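Local coordinates for esterase A (Caulobacter crescentus, PDB 5GKV), which probably hydrolyses ester substrates through an active-site serine, as a homologue of penicillin-binding proteins and serine beta-lactamases, at residues A[103-108]-A[179-184]; A[123-128]-A[175-180]; A[133-138]-A[148-153]; A[159-164]-A[168-173]; A[239-244]-A[309-314]. All coordinates share one frame; numbering follows the deposited sequence.

Overall arrangement
All five contacts join loops and helices, not strands of the antiparallel sheet. Interactions 1 and 2 share helix 173-186: interaction 2 is a buried, purely apolar meeting with helix 122-126, whereas interaction 1, with centres 9 Å away, grades from apolar packing into a charged, water-bridged margin. Interaction 3, also partly buried, joins a loop to helix 147-156 through a salt bridge and an aromatic face. Interactions 4 and 5, centres 10 Å apart, are buried van der Waals contacts: interaction 4 joins two parts of one loop, interaction 5 sets the end of helix 235-241 on a loop. Segment 168-173 is the common neighbour of interactions 2, 3 and 5, touching all three.

Interaction 1 (A[103-108]-A[179-184])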
# COMPACT_ATOMS: atom_id res chain seq x y z
N GLN A 103 -3.90 4.32 21.94
CA GLN A 103 -3.07 3.57 22.87
C GLN A 103 -1.60 3.79 22.55
O GLN A 103 -1.20 3.82 21.38
CB GLN A 103 -3.43 2.08 22.75
CG GLN A 103 -2.72 1.13 23.67
CD GLN A 103 -3.31 -0.26 23.55
OE1 GLN A 103 -4.23 -0.48 22.75
NE2 GLN A 103 -2.80 -1.19 24.34
N ALA A 104 -0.79 3.95 23.59
CA ALA A 104 0.66 4.07 23.42
C ALA A 104 1.24 2.79 22.82
O ALA A 104 0.95 1.68 23.29
CB ALA A 104 1.33 4.37 24.76
N VAL A 105 2.06 2.96 21.78
CA VAL A 105 2.77 1.81 21.21
C VAL A 105 3.49 1.05 22.31
O VAL A 105 3.49 -0.18 22.34
CB VAL A 105 3.74 2.27 20.11
CG1 VAL A 105 4.56 1.09 19.60
CG2 VAL A 105 2.97 2.90 18.94
N ALA A 106 4.11 1.78 23.24
CA ALA A 106 4.87 1.15 24.30
C ALA A 106 4.01 0.22 25.15
O ALA A 106 4.55 -0.70 25.77
CB ALA A 106 5.54 2.23 25.17
N ASP A 107 2.70 0.44 25.19
CA ASP A 107 1.83 -0.42 25.97
C ASP A 107 1.85 -1.86 25.47
O ASP A 107 1.79 -2.80 26.27
CB ASP A 107 0.40 0.11 25.99
CG ASP A 107 -0.40 -0.45 27.15
OD1 ASP A 107 -1.53 -0.91 26.92
OD2 ASP A 107 0.13 -0.45 28.29
N VAL A 108 1.96 -2.07 24.15
CA VAL A 108 2.02 -3.43 23.62
C VAL A 108 3.43 -3.83 23.21
O VAL A 108 3.68 -5.02 22.95
CB VAL A 108 1.05 -3.62 22.43
CG1 VAL A 108 -0.35 -3.17 22.82
CG2 VAL A 108 1.55 -2.86 21.23
N GLY A 179 3.77 -3.92 11.59
CA GLY A 179 3.83 -5.37 11.69
C GLY A 179 4.09 -5.84 13.10
O GLY A 179 3.54 -6.86 13.53
N GLU A 180 4.92 -5.12 13.84
CA GLU A 180 5.30 -5.58 15.17
C GLU A 180 4.20 -5.30 16.18
O GLU A 180 3.95 -6.11 17.07
CB GLU A 180 6.64 -4.94 15.58
CG GLU A 180 7.17 -5.36 16.94
CD GLU A 180 7.56 -6.83 17.03
OE1 GLU A 180 7.45 -7.56 16.02
OE2 GLU A 180 7.97 -7.25 18.14
N ILE A 181 3.53 -4.15 16.05
CA ILE A 181 2.33 -3.90 16.84
C ILE A 181 1.32 -5.02 16.60
O ILE A 181 0.79 -5.62 17.55
CB ILE A 181 1.73 -2.53 16.48
CG1 ILE A 181 2.68 -1.39 16.90
CG2 ILE A 181 0.35 -2.35 17.14
CD1 ILE A 181 2.25 -0.04 16.34
N PHE A 182 1.07 -5.35 15.33
CA PHE A 182 0.14 -6.43 14.99
C PHE A 182 0.56 -7.75 15.63
O PHE A 182 -0.25 -8.44 16.26
CB PHE A 182 0.04 -6.59 13.47
CG PHE A 182 -0.98 -7.61 13.06
CD1 PHE A 182 -0.64 -8.94 12.93
CD2 PHE A 182 -2.29 -7.23 12.84
CE1 PHE A 182 -1.60 -9.88 12.58
CE2 PHE A 182 -3.25 -8.16 12.49
CZ PHE A 182 -2.90 -9.48 12.36
N ARG A 183 1.82 -8.14 15.43
CA ARG A 183 2.32 -9.43 15.91
C ARG A 183 2.16 -9.55 17.43
O ARG A 183 1.69 -10.58 17.94
CB ARG A 183 3.78 -9.61 15.50
CG ARG A 183 4.34 -11.02 15.62
CD ARG A 183 5.86 -11.08 15.32
NE ARG A 183 6.64 -10.34 16.32
CZ ARG A 183 6.69 -10.65 17.62
NH1 ARG A 183 6.01 -11.69 18.09
NH2 ARG A 183 7.42 -9.91 18.45
N ARG A 184 2.54 -8.51 18.16
CA ARG A 184 2.44 -8.56 19.62
C ARG A 184 1.00 -8.62 20.10
O ARG A 184 0.73 -9.20 21.16
CB ARG A 184 3.15 -7.36 20.22
CG ARG A 184 4.59 -7.30 19.80
CD ARG A 184 5.49 -6.96 20.91
NE ARG A 184 6.87 -6.88 20.44
CZ ARG A 184 7.91 -6.69 21.24
NH1 ARG A 184 7.71 -6.58 22.55
NH2 ARG A 184 9.14 -6.61 20.74
O HOH W 1 5.25 -7.57 24.42
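Val105 and Ile181 form the tight part of this contact, between the short helix 105-108 and helix 173-186. Their branches meet at about a right angle, with Val105 CG2 4.0 Å from Ile181 CD1 and Val105 CG1 lying against the CG1 and CD1 atoms of the isoleucine. Ile181 CG1 stands anti to the carbonyl carbon (chi1 -66°), and from there its extended chain carries CD1 to the valine. Val108 faces the helix and is covered more broadly, though its nearest methyl pair is looser, CG2 4.3 Å from Ile181 CG2. Leu99 and Phe112 continue this apolar layer beyond the two segments.

Toward Arg184 the character changes. The aliphatic arm of Arg184 passes close to the end of 105-108, CD lying 3.3 Å from Val108 O, but the guanidinium does not bond that oxygen directly. A water does the bridging: it accepts from Arg184 NH1 at 3.2 Å and donates weakly to Val108 O. The arginine is steadied from its own helix. Arg184 NE and NH2 both reach Glu180 OE2, at 2.6 and 2.9 Å, with the oxygen in the guanidinium plane. Arg183 grips the same carboxylate side-on, NH2 to OE2 at 2.7 Å and NE to OE1, while Trp147 NE1 also bonds OE1 and Glu111 pairs with Arg184 NH1.

Three N-H groups thus converge on Glu180 OE2, which would probably keep this buried carboxylate ionised. The guanidinium of Arg184 is fixed mainly by acidic partners, and its link to 105-108 depends on hydrocarbon contact and one water.

Interaction 2 (A[123-128]-A[175-180]); sequences EQALSH and GYLAGE
Leu126 and Ala178 make the closest approach, CD2 of the leucine standing 3.7 Å from CB of the alanine where helix 122-126 comes up against helix 173-186. The CG atom of Leu126 lies beside its backbone N (chi1 -66°); with CD1 continuing the chain straight on (chi2 179°), CD2 is the branch turned to the methyl, although the side chain does not start out facing the other helix. One step back along each helix, Ala125 CB faces Leu177 CD1 at 4.5 Å, a looser pair. Small alanine side chains bring the backbones fairly near, with 6.9 Å between Leu126 CA and Ala178 CA. All four residues are buried.

Both helices belong to the helical part of the penicillin-binding protein and serine beta-lactamase fold. Helix 122-126 ends in a Schellman motif directly after the contact. His128, with phi at 66°, is its C-prime residue; His128 N bonds Ala125 O at 3.3 Å, and Gln129 N turns back to Gln124 O. Ser127 OG reinforces this end by donating to Glu123 O at 2.7 Å.

Further out, Leu154 of helix 147-156 covers Leu177 and also packs on Tyr176, whose OH bonds Trp144 O. Past the Schellman turn, His128 is tied to the loop preceding helix 173-186: ND1 accepts from His170 N, and its backbone pairs with Gly168.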
# COMPACT_ATOMS: atom_id res chain seq x y z
N GLU A 123 -1.98 5.40 16.34
CA GLU A 123 -2.38 6.18 15.17
C GLU A 123 -1.31 7.21 14.79
O GLU A 123 -1.17 7.54 13.60
CB GLU A 123 -3.73 6.86 15.40
CG GLU A 123 -3.75 7.89 16.53
CD GLU A 123 -5.15 8.25 16.98
OE1 GLU A 123 -6.11 8.03 16.20
OE2 GLU A 123 -5.30 8.75 18.11
N GLN A 124 -0.52 7.69 15.75
CA GLN A 124 0.59 8.58 15.42
C GLN A 124 1.64 7.84 14.58
O GLN A 124 2.15 8.38 13.59
CB GLN A 124 1.22 9.15 16.70
CG GLN A 124 0.39 10.29 17.29
CD GLN A 124 0.70 10.58 18.75
OE1 GLN A 124 1.64 10.04 19.33
NE2 GLN A 124 -0.10 11.44 19.35
N ALA A 125 1.95 6.60 14.96
CA ALA A 125 2.90 5.79 14.20
C ALA A 125 2.41 5.53 12.79
O ALA A 125 3.18 5.61 11.82
CB ALA A 125 3.15 4.45 14.91
N LEU A 126 1.13 5.19 12.65
CA LEU A 126 0.59 4.80 11.35
C LEU A 126 0.37 5.98 10.43
O LEU A 126 0.28 5.78 9.21
CB LEU A 126 -0.71 4.02 11.52
CG LEU A 126 -0.56 2.65 12.20
CD1 LEU A 126 -1.93 2.00 12.33
CD2 LEU A 126 0.39 1.76 11.41
N SER A 127 0.32 7.21 10.96
CA SER A 127 0.22 8.40 10.13
C SER A 127 1.56 9.12 9.96
O SER A 127 1.59 10.30 9.60
CB SER A 127 -0.85 9.35 10.70
OG SER A 127 -0.57 9.70 12.05
N HIS A 128 2.67 8.41 10.18
CA HIS A 128 4.01 8.88 9.84
C HIS A 128 4.42 10.08 10.68
O HIS A 128 5.17 10.94 10.23
CB HIS A 128 4.11 9.17 8.32
CG HIS A 128 3.68 7.99 7.49
ND1 HIS A 128 4.51 6.92 7.23
CD2 HIS A 128 2.47 7.68 6.95
CE1 HIS A 128 3.85 6.01 6.53
NE2 HIS A 128 2.61 6.44 6.35
N GLY A 175 6.40 -0.62 7.81
CA GLY A 175 5.95 -2.00 7.80
C GLY A 175 6.37 -2.75 9.04
O GLY A 175 5.66 -3.66 9.50
N TYR A 176 7.51 -2.38 9.61
CA TYR A 176 7.97 -3.00 10.85
C TYR A 176 7.24 -2.42 12.05
O TYR A 176 6.91 -3.16 12.99
CB TYR A 176 9.49 -2.83 10.98
CG TYR A 176 10.24 -3.48 9.83
CD1 TYR A 176 10.43 -2.81 8.62
CD2 TYR A 176 10.75 -4.78 9.96
CE1 TYR A 176 11.11 -3.40 7.57
CE2 TYR A 176 11.44 -5.38 8.91
CZ TYR A 176 11.62 -4.68 7.72
OH TYR A 176 12.29 -5.26 6.66
N LEU A 177 6.94 -1.12 12.03
CA LEU A 177 6.13 -0.53 13.09
C LEU A 177 4.74 -1.17 13.14
O LEU A 177 4.32 -1.69 14.18
CB LEU A 177 6.01 0.98 12.91
CG LEU A 177 7.30 1.81 13.00
CD1 LEU A 177 6.98 3.30 12.87
CD2 LEU A 177 8.04 1.49 14.29
N ALA A 178 4.02 -1.13 12.01
CA ALA A 178 2.70 -1.75 11.93
C ALA A 178 2.78 -3.25 12.19
O ALA A 178 1.94 -3.80 12.91
CB ALA A 178 2.07 -1.48 10.57
N GLY A 179 3.77 -3.92 11.59
CA GLY A 179 3.83 -5.37 11.69
C GLY A 179 4.09 -5.84 13.10
O GLY A 179 3.54 -6.86 13.53
N GLU A 180 4.92 -5.12 13.84
CA GLU A 180 5.30 -5.58 15.17
C GLU A 180 4.20 -5.30 16.18
O GLU A 180 3.95 -6.11 17.07
CB GLU A 180 6.64 -4.94 15.58
CG GLU A 180 7.17 -5.36 16.94
CD GLU A 180 7.56 -6.83 17.03
OE1 GLU A 180 7.45 -7.56 16.02
OE2 GLU A 180 7.97 -7.25 18.14

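Interaction 3 (A[133-138]-A[148-153])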
# COMPACT_ATOMS: atom_id res chain seq x y z
N SER A 133 11.38 7.88 10.03
CA SER A 133 11.21 7.74 8.58
C SER A 133 12.27 6.83 7.96
O SER A 133 11.99 6.12 6.98
CB SER A 133 11.23 9.13 7.94
OG SER A 133 10.27 9.97 8.56
N GLY A 134 13.47 6.84 8.50
CA GLY A 134 14.54 5.93 8.12
C GLY A 134 15.59 5.98 9.20
O GLY A 134 15.50 6.77 10.15
N PHE A 135 16.58 5.11 9.07
CA PHE A 135 17.72 5.14 9.98
C PHE A 135 18.73 6.19 9.51
O PHE A 135 19.24 6.07 8.40
CB PHE A 135 18.37 3.76 10.05
CG PHE A 135 17.45 2.65 10.53
CD1 PHE A 135 16.84 2.71 11.78
CD2 PHE A 135 17.21 1.54 9.74
CE1 PHE A 135 16.00 1.68 12.23
CE2 PHE A 135 16.36 0.50 10.17
CZ PHE A 135 15.76 0.58 11.41
N PRO A 136 19.02 7.22 10.31
CA PRO A 136 20.01 8.22 9.87
C PRO A 136 21.45 7.75 10.00
O PRO A 136 22.33 8.28 9.30
CB PRO A 136 19.74 9.41 10.80
CG PRO A 136 19.31 8.76 12.07
CD PRO A 136 18.48 7.54 11.64
N ASP A 137 21.72 6.77 10.85
CA ASP A 137 23.06 6.32 11.20
C ASP A 137 23.44 5.07 10.42
O ASP A 137 22.59 4.31 9.97
CB ASP A 137 23.13 6.03 12.70
CG ASP A 137 22.17 4.92 13.11
OD1 ASP A 137 20.95 5.04 12.82
OD2 ASP A 137 22.63 3.91 13.70
N GLU A 138 24.76 4.86 10.30
CA GLU A 138 25.30 3.75 9.52
C GLU A 138 24.61 2.44 9.88
O GLU A 138 24.48 2.09 11.05
CB GLU A 138 26.81 3.65 9.76
CG GLU A 138 27.47 2.43 9.13
CD GLU A 138 27.90 2.65 7.69
OE1 GLU A 138 28.05 3.83 7.31
OE2 GLU A 138 28.07 1.65 6.96
N ASP A 148 13.63 -9.07 13.81
CA ASP A 148 13.89 -8.67 15.19
C ASP A 148 14.95 -7.57 15.27
O ASP A 148 14.83 -6.65 16.09
CB ASP A 148 14.30 -9.88 16.03
CG ASP A 148 13.11 -10.74 16.44
OD1 ASP A 148 11.95 -10.32 16.24
OD2 ASP A 148 13.33 -11.85 16.99
N ALA A 149 15.99 -7.65 14.44
CA ALA A 149 17.01 -6.61 14.51
C ALA A 149 16.47 -5.26 14.02
O ALA A 149 16.80 -4.21 14.59
CB ALA A 149 18.25 -7.01 13.71
N THR A 150 15.61 -5.27 12.99
CA THR A 150 15.03 -4.02 12.52
C THR A 150 14.14 -3.39 13.60
O THR A 150 14.28 -2.20 13.92
CB THR A 150 14.24 -4.24 11.22
OG1 THR A 150 15.12 -4.76 10.21
CG2 THR A 150 13.63 -2.94 10.71
N CYS A 151 13.24 -4.19 14.19
CA CYS A 151 12.36 -3.65 15.23
C CYS A 151 13.15 -3.17 16.43
O CYS A 151 12.80 -2.16 17.06
CB CYS A 151 11.33 -4.71 15.67
SG CYS A 151 10.14 -5.19 14.37
N ALA A 152 14.21 -3.88 16.80
CA ALA A 152 15.03 -3.45 17.93
C ALA A 152 15.66 -2.09 17.64
O ALA A 152 15.69 -1.22 18.52
CB ALA A 152 16.09 -4.50 18.24
N LYS A 153 16.14 -1.89 16.41
CA LYS A 153 16.76 -0.62 16.07
C LYS A 153 15.74 0.52 16.08
O LYS A 153 16.04 1.62 16.54
CB LYS A 153 17.46 -0.72 14.71
CG LYS A 153 18.39 0.46 14.41
CD LYS A 153 19.19 0.22 13.15
CE LYS A 153 19.97 1.46 12.75
NZ LYS A 153 20.90 1.91 13.81
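Lys153 NZ donates to Asp137 OD2 at 2.6 Å, a short salt bridge that uses the syn lone pair of the carboxylate. Asp137 OD1 stays farther away, 3.3 Å from NZ, and the grip is therefore one-sided. The two side chains approach from opposite directions, the aspartate from the loop and the lysine from helix 147-156.

On its way the lysine crosses Phe135. Its chain runs extended from a CG anti to the backbone N and bends only at the last torsion (chi4 59°), which turns NZ off the ring toward the acid. Lys153 CD sits 3.6 Å from the centroid of the Phe135 ring, 13° off the normal, a CH-pi contact over one face; CE covers the CD1 and CG atoms. The edge of the same ring meets the helix backbone, Phe135 CZ lying 4.0 Å from Thr150 O near the ring plane. Trp144 meets the phenylalanine ring, and Trp245 NE1 bonds Phe135 O.

The methylenes of Lys153 thus lie on an aromatic face while its ammonium group pairs with an acid, tying loop 133-138 to helix 147-156 in the helical region of the beta-lactamase-like fold.

Interaction 4 (A[159-164]-A[168-173])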
# COMPACT_ATOMS: atom_id res chain seq x y z
N PRO A 159 13.42 10.02 17.67
CA PRO A 159 12.68 10.57 16.53
C PRO A 159 13.42 11.71 15.85
O PRO A 159 14.07 12.53 16.49
CB PRO A 159 11.38 11.07 17.16
CG PRO A 159 11.28 10.37 18.49
CD PRO A 159 12.66 10.07 18.93
N LEU A 160 13.24 11.78 14.53
CA LEU A 160 13.88 12.80 13.71
C LEU A 160 13.11 14.12 13.67
O LEU A 160 13.62 15.09 13.11
CB LEU A 160 14.05 12.28 12.27
CG LEU A 160 15.01 11.10 12.09
CD1 LEU A 160 14.66 10.35 10.80
CD2 LEU A 160 16.44 11.62 12.04
N PHE A 161 11.89 14.16 14.20
CA PHE A 161 11.05 15.36 14.18
C PHE A 161 9.90 15.16 15.18
O PHE A 161 9.65 14.03 15.62
CB PHE A 161 10.52 15.66 12.76
CG PHE A 161 9.86 14.49 12.07
CD1 PHE A 161 8.51 14.22 12.26
CD2 PHE A 161 10.59 13.68 11.20
CE1 PHE A 161 7.89 13.14 11.60
CE2 PHE A 161 9.99 12.59 10.53
CZ PHE A 161 8.64 12.33 10.73
N PRO A 162 9.23 16.24 15.57
CA PRO A 162 8.26 16.14 16.66
C PRO A 162 6.94 15.55 16.20
O PRO A 162 6.54 15.68 15.04
CB PRO A 162 8.06 17.60 17.10
CG PRO A 162 9.17 18.36 16.50
CD PRO A 162 9.53 17.65 15.24
N ILE A 163 6.26 14.90 17.15
CA ILE A 163 4.87 14.51 16.96
C ILE A 163 4.04 15.75 16.66
O ILE A 163 4.24 16.81 17.27
CB ILE A 163 4.33 13.78 18.21
CG1 ILE A 163 5.06 12.45 18.46
CG2 ILE A 163 2.83 13.58 18.07
CD1 ILE A 163 4.60 11.31 17.53
N GLY A 164 3.09 15.61 15.73
CA GLY A 164 2.14 16.67 15.44
C GLY A 164 2.74 17.91 14.82
O GLY A 164 2.21 19.01 14.98
N GLY A 168 6.19 12.70 8.13
CA GLY A 168 7.39 12.40 7.37
C GLY A 168 7.36 10.94 6.96
O GLY A 168 7.75 10.05 7.72
N TYR A 169 6.86 10.70 5.76
CA TYR A 169 6.55 9.35 5.29
C TYR A 169 7.68 8.37 5.57
O TYR A 169 8.85 8.65 5.30
CB TYR A 169 6.28 9.43 3.79
CG TYR A 169 5.96 8.11 3.13
CD1 TYR A 169 4.78 7.43 3.42
CD2 TYR A 169 6.81 7.57 2.16
CE1 TYR A 169 4.47 6.22 2.78
CE2 TYR A 169 6.50 6.38 1.52
CZ TYR A 169 5.34 5.71 1.84
OH TYR A 169 5.05 4.54 1.19
N HIS A 170 7.33 7.22 6.16
CA HIS A 170 8.22 6.13 6.51
C HIS A 170 8.14 5.06 5.42
O HIS A 170 7.30 4.16 5.53
CB HIS A 170 7.82 5.48 7.84
CG HIS A 170 7.92 6.37 9.05
ND1 HIS A 170 7.58 7.71 9.04
CD2 HIS A 170 8.28 6.09 10.32
CE1 HIS A 170 7.75 8.21 10.25
NE2 HIS A 170 8.16 7.25 11.05
N PRO A 171 8.96 5.09 4.36
CA PRO A 171 8.70 4.17 3.23
C PRO A 171 8.94 2.70 3.56
O PRO A 171 8.24 1.85 3.01
CB PRO A 171 9.66 4.68 2.14
CG PRO A 171 10.75 5.37 2.87
CD PRO A 171 10.09 5.99 4.09
N VAL A 172 9.91 2.37 4.41
CA VAL A 172 10.20 0.99 4.76
C VAL A 172 9.87 0.69 6.22
O VAL A 172 9.25 -0.32 6.54
CB VAL A 172 11.68 0.65 4.45
CG1 VAL A 172 11.93 -0.84 4.68
CG2 VAL A 172 12.05 1.07 3.02
N THR A 173 10.28 1.58 7.13
CA THR A 173 10.14 1.33 8.56
C THR A 173 8.69 1.17 8.99
O THR A 173 8.42 0.47 9.97
CB THR A 173 10.80 2.47 9.35
OG1 THR A 173 10.21 3.72 8.95
CG2 THR A 173 12.30 2.50 9.07
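The tip of the Phe161 ring meets the backbone of Gly168 in a van der Waals contact between two parts of the loop that joins helix 147-156 to helix 173-186. Phe161 CZ lies 3.6 Å from Gly168 CA and equally far from Gly168 N, approaching obliquely. The same atom is 4.2 Å from His170 CE1, an oblique and longer approach. Phe161 CG is wedged between its own backbone N and carbonyl carbon (chi1 51°), a setting that throws the ring out of the extended backbone toward 168-170. Ser133 and Ala236 of helix 235-241 also touch the ring, and Ser133 OG bonds Gly168 O.

Segment 168-173 carries Tyr169, whose OH is hydrogen-bonded to Lys83 NZ and whose side chain touches Ser80. Ser80 and Lys83 fit the S-x-x-K motif of serine beta-lactamases and penicillin-binding proteins; by analogy with class C enzymes and related esterases, Tyr169 is probably the active-site tyrosine. The contact thus involves both chain neighbours of the likely catalytic tyrosine.

Local bonds shape that loop. His170 ND1 donates to Gly168 O at 2.7 Å, a weak bond bent to 127°. Pro171 N lies 3.9 Å above one face of the Tyr169 ring, toward its rim.

Interaction 5 (A[239-244]-A[309-314]); sequences AAFFKP and DLVLPY
Val311 supplies most of the apolar contact, its CG1 methyl fitting against both Ala240 and Phe241 at the end of helix 235-241. Val311 CG1 stands 3.5 Å from Phe241 CE2 and 3.7 Å from Phe241 CD2, in the plane of the ring, and so meets its edge. Ala240 CB lies 3.9 Å from the same methyl. That methyl points away from the backbone N of the valine (chi1 177°), a setting that presents it to the helix. Leu312 CD2 adds a long, oblique touch to Phe241 CE2 at 4.5 Å. Pro171 packs on Ala240 and Phe241, and Phe230 meets the phenyl ring.

The partner of the helix is an irregular loop between strands 305-306 and 315-318. An Asx turn shapes its start; the polar bonds of the two segments run within the loop. Asp309 OD2 accepts from Val311 N at 2.8 Å and from Leu312 N at 2.9 Å, the two donors coming from opposite faces of the carboxylate plane and about 30° out of it. A third donor, Tyr169 N, links the same oxygen to the segment carrying the probable active-site tyrosine, while OD1 bonds Ser167 OG. This concentration of N-H groups would favour a charged carboxylate.

Backbone bonds finish the turn. Tyr314 N returns to Leu312 O at 2.8 Å in an inverse gamma turn centred on Pro313, and Asp309 N bonds Tyr314 O. Asn234, just ahead of helix 235-241, bonds Leu310 O through ND2.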
# COMPACT_ATOMS: atom_id res chain seq x y z
N ALA A 239 17.32 10.05 5.42
CA ALA A 239 17.31 8.72 6.02
C ALA A 239 16.35 7.79 5.30
O ALA A 239 16.63 6.59 5.13
CB ALA A 239 16.97 8.82 7.51
N ALA A 240 15.20 8.31 4.85
CA ALA A 240 14.17 7.45 4.27
C ALA A 240 14.61 6.87 2.93
O ALA A 240 14.34 5.71 2.63
CB ALA A 240 12.85 8.21 4.09
N PHE A 241 15.27 7.68 2.10
CA PHE A 241 15.47 7.29 0.70
C PHE A 241 16.91 7.32 0.21
O PHE A 241 17.20 6.64 -0.77
CB PHE A 241 14.62 8.18 -0.22
CG PHE A 241 13.17 7.76 -0.31
CD1 PHE A 241 12.81 6.60 -0.97
CD2 PHE A 241 12.17 8.52 0.28
CE1 PHE A 241 11.49 6.20 -1.05
CE2 PHE A 241 10.84 8.13 0.19
CZ PHE A 241 10.51 6.97 -0.47
N PHE A 242 17.82 8.05 0.86
CA PHE A 242 19.09 8.36 0.21
C PHE A 242 20.30 7.75 0.90
O PHE A 242 21.44 8.14 0.61
CB PHE A 242 19.24 9.87 0.07
CG PHE A 242 18.24 10.48 -0.87
CD1 PHE A 242 18.39 10.35 -2.24
CD2 PHE A 242 17.14 11.17 -0.38
CE1 PHE A 242 17.47 10.90 -3.11
CE2 PHE A 242 16.22 11.73 -1.25
CZ PHE A 242 16.38 11.59 -2.61
N LYS A 243 20.09 6.79 1.79
CA LYS A 243 21.21 6.10 2.40
C LYS A 243 21.47 4.79 1.67
O LYS A 243 20.58 4.25 1.01
CB LYS A 243 20.93 5.82 3.88
CG LYS A 243 20.71 7.06 4.72
CD LYS A 243 21.94 7.96 4.66
CE LYS A 243 21.85 9.12 5.65
NZ LYS A 243 23.09 9.95 5.58
N PRO A 244 22.70 4.26 1.76
CA PRO A 244 22.96 2.93 1.18
C PRO A 244 22.08 1.84 1.77
O PRO A 244 21.85 0.82 1.11
CB PRO A 244 24.44 2.69 1.51
CG PRO A 244 25.02 4.04 1.73
CD PRO A 244 23.91 4.87 2.33
N ASP A 309 4.28 16.97 3.49
CA ASP A 309 5.02 15.87 4.08
C ASP A 309 6.51 16.15 4.00
O ASP A 309 7.00 16.71 3.01
CB ASP A 309 4.68 14.56 3.37
CG ASP A 309 5.14 13.34 4.14
OD1 ASP A 309 4.35 12.80 4.93
OD2 ASP A 309 6.29 12.90 3.92
N LEU A 310 7.24 15.77 5.05
CA LEU A 310 8.68 16.02 5.09
C LEU A 310 9.45 15.15 4.10
O LEU A 310 10.59 15.49 3.76
CB LEU A 310 9.22 15.80 6.50
CG LEU A 310 8.61 16.68 7.60
CD1 LEU A 310 9.02 16.18 9.00
CD2 LEU A 310 9.06 18.13 7.36
N VAL A 311 8.86 14.05 3.64
CA VAL A 311 9.55 13.07 2.82
C VAL A 311 8.94 12.99 1.42
O VAL A 311 9.65 13.14 0.41
CB VAL A 311 9.55 11.67 3.50
CG1 VAL A 311 10.19 10.63 2.59
CG2 VAL A 311 10.28 11.74 4.85
N LEU A 312 7.64 12.77 1.33
CA LEU A 312 6.98 12.80 0.02
C LEU A 312 6.69 14.24 -0.36
O LEU A 312 6.18 15.01 0.46
CB LEU A 312 5.70 11.97 0.03
CG LEU A 312 5.90 10.48 0.32
CD1 LEU A 312 4.56 9.74 0.41
CD2 LEU A 312 6.78 9.82 -0.73
N PRO A 313 7.04 14.66 -1.56
CA PRO A 313 6.92 16.08 -1.94
C PRO A 313 5.49 16.47 -2.33
O PRO A 313 5.22 16.88 -3.47
CB PRO A 313 7.91 16.18 -3.11
CG PRO A 313 7.91 14.83 -3.74
CD PRO A 313 7.73 13.85 -2.58
N TYR A 314 4.58 16.37 -1.37
CA TYR A 314 3.16 16.59 -1.58
C TYR A 314 2.51 17.06 -0.29
O TYR A 314 2.98 16.74 0.80
CB TYR A 314 2.41 15.32 -2.03
CG TYR A 314 2.91 14.66 -3.30
CD1 TYR A 314 2.29 14.89 -4.52
CD2 TYR A 314 3.96 13.76 -3.26
CE1 TYR A 314 2.75 14.26 -5.68
CE2 TYR A 314 4.42 13.13 -4.39
CZ TYR A 314 3.81 13.38 -5.61
OH TYR A 314 4.28 12.74 -6.73